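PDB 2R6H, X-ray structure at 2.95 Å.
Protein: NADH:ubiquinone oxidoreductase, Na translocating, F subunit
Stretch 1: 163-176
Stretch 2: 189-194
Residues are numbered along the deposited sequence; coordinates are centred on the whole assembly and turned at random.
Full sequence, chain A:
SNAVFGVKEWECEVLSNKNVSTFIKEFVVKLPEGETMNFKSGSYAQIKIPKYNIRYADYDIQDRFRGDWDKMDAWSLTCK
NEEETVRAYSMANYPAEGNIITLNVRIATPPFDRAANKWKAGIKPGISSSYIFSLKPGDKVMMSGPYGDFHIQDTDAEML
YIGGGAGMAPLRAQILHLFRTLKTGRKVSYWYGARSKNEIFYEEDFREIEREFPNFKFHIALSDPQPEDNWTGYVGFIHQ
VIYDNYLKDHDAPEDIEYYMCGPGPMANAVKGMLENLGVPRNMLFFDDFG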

# COMPACT_ATOMS: atom_id res chain seq x y z
N GLY A 163 0.67 -5.88 -6.57
CA GLY A 163 0.40 -5.25 -5.30
C GLY A 163 -0.77 -5.86 -4.55
O GLY A 163 -1.67 -6.43 -5.17
N GLY A 164 -0.75 -5.73 -3.23
CA GLY A 164 -1.88 -6.09 -2.39
C GLY A 164 -1.96 -5.18 -1.17
O GLY A 164 -0.92 -4.81 -0.62
N GLY A 165 -3.17 -4.82 -0.74
CA GLY A 165 -3.32 -4.01 0.47
C GLY A 165 -2.54 -2.71 0.40
O GLY A 165 -2.41 -2.13 -0.67
N ALA A 166 -2.03 -2.26 1.54
CA ALA A 166 -1.34 -0.98 1.61
C ALA A 166 -0.02 -1.02 0.85
O ALA A 166 0.71 -0.02 0.80
CB ALA A 166 -1.11 -0.59 3.07
N GLY A 167 0.28 -2.17 0.26
CA GLY A 167 1.43 -2.30 -0.61
C GLY A 167 1.27 -1.51 -1.90
O GLY A 167 2.14 -1.56 -2.78
N MSE A 168 0.16 -0.79 -2.01
CA MSE A 168 -0.04 0.14 -3.12
C MSE A 168 1.04 1.22 -3.14
O MSE A 168 1.37 1.77 -4.19
CB MSE A 168 -1.42 0.78 -3.04
CG MSE A 168 -2.34 0.43 -4.20
SE MSE A 168 -1.92 1.44 -5.81
CE MSE A 168 -3.33 0.74 -6.97
N ALA A 169 1.58 1.53 -1.96
CA ALA A 169 2.30 2.78 -1.75
C ALA A 169 3.58 2.83 -2.59
O ALA A 169 3.78 3.75 -3.37
CB ALA A 169 2.62 2.96 -0.28
N PRO A 170 4.43 1.82 -2.41
CA PRO A 170 5.73 1.79 -3.09
C PRO A 170 5.59 1.63 -4.60
O PRO A 170 6.25 2.34 -5.36
CB PRO A 170 6.40 0.55 -2.49
CG PRO A 170 5.79 0.41 -1.14
CD PRO A 170 4.36 0.87 -1.29
N LEU A 171 4.73 0.71 -5.02
CA LEU A 171 4.49 0.48 -6.44
C LEU A 171 4.03 1.76 -7.14
O LEU A 171 4.58 2.15 -8.16
CB LEU A 171 3.45 -0.63 -6.63
CG LEU A 171 3.92 -2.05 -6.31
CD1 LEU A 171 5.12 -2.03 -5.38
CD2 LEU A 171 2.78 -2.86 -5.71
N ARG A 172 3.01 2.40 -6.57
CA ARG A 172 2.43 3.59 -7.17
C ARG A 172 3.47 4.69 -7.32
O ARG A 172 3.49 5.42 -8.32
CB ARG A 172 1.25 4.10 -6.33
CG ARG A 172 0.79 5.50 -6.69
CD ARG A 172 -0.48 5.87 -5.94
NE ARG A 172 -1.08 7.09 -6.46
CZ ARG A 172 -0.87 8.30 -5.95
NH1 ARG A 172 -0.07 8.46 -4.91
NH2 ARG A 172 -1.46 9.36 -6.49
N ALA A 173 4.34 4.82 -6.33
CA ALA A 173 5.44 5.77 -6.38
C ALA A 173 6.39 5.46 -7.54
O ALA A 173 6.79 6.35 -8.29
CB ALA A 173 6.20 5.79 -5.07
N GLN A 174 6.74 4.18 -7.68
CA GLN A 174 7.58 3.74 -8.78
C GLN A 174 6.88 3.89 -10.14
O GLN A 174 7.46 4.43 -11.09
CB GLN A 174 8.06 2.30 -8.57
CG GLN A 174 9.14 2.16 -7.51
CD GLN A 174 9.65 0.73 -7.39
OE1 GLN A 174 9.22 -0.15 -8.13
NE2 GLN A 174 10.57 0.50 -6.46
N ILE A 175 5.63 3.45 -10.23
CA ILE A 175 4.88 3.55 -11.48
C ILE A 175 4.62 5.00 -11.89
O ILE A 175 4.75 5.34 -13.05
CB ILE A 175 3.57 2.76 -11.44
CG1 ILE A 175 3.89 1.27 -11.53
CG2 ILE A 175 2.69 3.14 -12.61
CD1 ILE A 175 2.93 0.40 -10.79
N LEU A 176 4.28 5.85 -10.93
CA LEU A 176 4.15 7.27 -11.23
C LEU A 176 5.48 7.84 -11.69
O LEU A 176 5.53 8.66 -12.60
CB LEU A 176 3.62 8.02 -10.00
CG LEU A 176 2.12 7.80 -9.85
CD1 LEU A 176 1.60 8.41 -8.57
CD2 LEU A 176 1.41 8.39 -11.03
N SER A 189 3.24 -3.82 -16.56
CA SER A 189 1.90 -4.13 -16.08
C SER A 189 1.87 -4.06 -14.55
O SER A 189 2.85 -4.37 -13.87
CB SER A 189 1.45 -5.51 -16.56
OG SER A 189 2.28 -6.55 -16.07
N TYR A 190 0.73 -3.63 -14.01
CA TYR A 190 0.52 -3.62 -12.57
C TYR A 190 -0.73 -4.42 -12.25
O TYR A 190 -1.80 -4.09 -12.71
CB TYR A 190 0.36 -2.19 -12.09
CG TYR A 190 0.16 -2.03 -10.61
CD1 TYR A 190 0.63 -2.96 -9.72
CD2 TYR A 190 -0.49 -0.91 -10.10
CE1 TYR A 190 0.45 -2.80 -8.36
CE2 TYR A 190 -0.67 -0.74 -8.74
CZ TYR A 190 -0.20 -1.68 -7.87
OH TYR A 190 -0.38 -1.52 -6.51
N TRP A 191 -0.58 -5.49 -11.48
CA TRP A 191 -1.70 -6.33 -11.09
C TRP A 191 -1.96 -6.15 -9.60
O TRP A 191 -1.20 -6.66 -8.79
CB TRP A 191 -1.38 -7.80 -11.36
CG TRP A 191 -1.11 -8.10 -12.79
CD1 TRP A 191 -0.01 -7.74 -13.52
CD2 TRP A 191 -1.96 -8.81 -13.69
NE1 TRP A 191 -0.12 -8.19 -14.81
CE2 TRP A 191 -1.31 -8.85 -14.94
CE3 TRP A 191 -3.20 -9.43 -13.56
CZ2 TRP A 191 -1.87 -9.48 -16.04
CZ3 TRP A 191 -3.74 -10.05 -14.65
CH2 TRP A 191 -3.08 -10.07 -15.88
N TYR A 192 -3.02 -5.45 -9.25
CA TYR A 192 -3.32 -5.21 -7.83
C TYR A 192 -4.50 -6.05 -7.36
O TYR A 192 -5.56 -6.05 -7.97
CB TYR A 192 -3.63 -3.73 -7.60
CG TYR A 192 -3.97 -3.38 -6.17
CD1 TYR A 192 -2.97 -3.10 -5.24
CD2 TYR A 192 -5.29 -3.30 -5.74
CE1 TYR A 192 -3.27 -2.78 -3.93
CE2 TYR A 192 -5.60 -2.97 -4.44
CZ TYR A 192 -4.59 -2.71 -3.54
OH TYR A 192 -4.92 -2.40 -2.25
N GLY A 193 -4.33 -6.75 -6.25
CA GLY A 193 -5.41 -7.56 -5.71
C GLY A 193 -6.11 -6.96 -4.51
O GLY A 193 -5.48 -6.57 -3.53
N ALA A 194 -7.43 -6.87 -4.58
CA ALA A 194 -8.20 -6.36 -3.46
C ALA A 194 -9.32 -7.35 -3.15
O ALA A 194 -9.73 -8.11 -4.01
CB ALA A 194 -8.77 -4.98 -3.79

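This contact joins a short parallel strand pairing to the packing of a helix over the same strand, with two tyrosines filling the space between. The pairing centres on Gly163. Gly163 N donates a hydrogen bond to Trp191 O at 3.0 Å, and Gly163 O accepts one from Gly193 N at 2.9 Å. Gly163 thus bonds to the residues before and after Tyr192, its bridge partner, as parallel strands do. Gly163 O also lies 3.4 Å from Tyr192 CA, in a CA-H...O contact.

The lack of a side chain at Gly163 matters. A CB there would sit about 2.5 Å from Tyr190 OH, a clash, and about 3.2 Å from Tyr192 CD1. The space is taken by the tyrosines instead. Gly165 has a positive phi of 56°, which favours glycine, and the chain turns here toward the helix. Tyr192 OH donates a hydrogen bond to Gly165 O at 3.0 Å, which ties the strand to this turn.

The helix runs nearly antiparallel to strand 189-194, at 160°, with the axes 10.9 Å apart at closest approach. Tyr190 points toward it and meets the side chains of Ile175, Leu171 and Met168. Ile175 CD1 lies over one face of the ring, 4.0 Å from the Tyr190 ring centroid, in a CH-pi contact. Leu171 CD2 approaches Tyr190 CE1 at 3.5 Å. Met168, a selenomethionine, touches both tyrosines. Met168 SE lies at the edge of the Tyr190 ring, 3.4 Å from Tyr190 OH, while Met168 CE is over one face of the Tyr192 ring. Met168 CG comes within 3.4 Å of Tyr192 CE1.

Trp191 points away from the helix. Trp191 NE1 makes a weak hydrogen bond to Ser189 OG at 3.2 Å, within the strand.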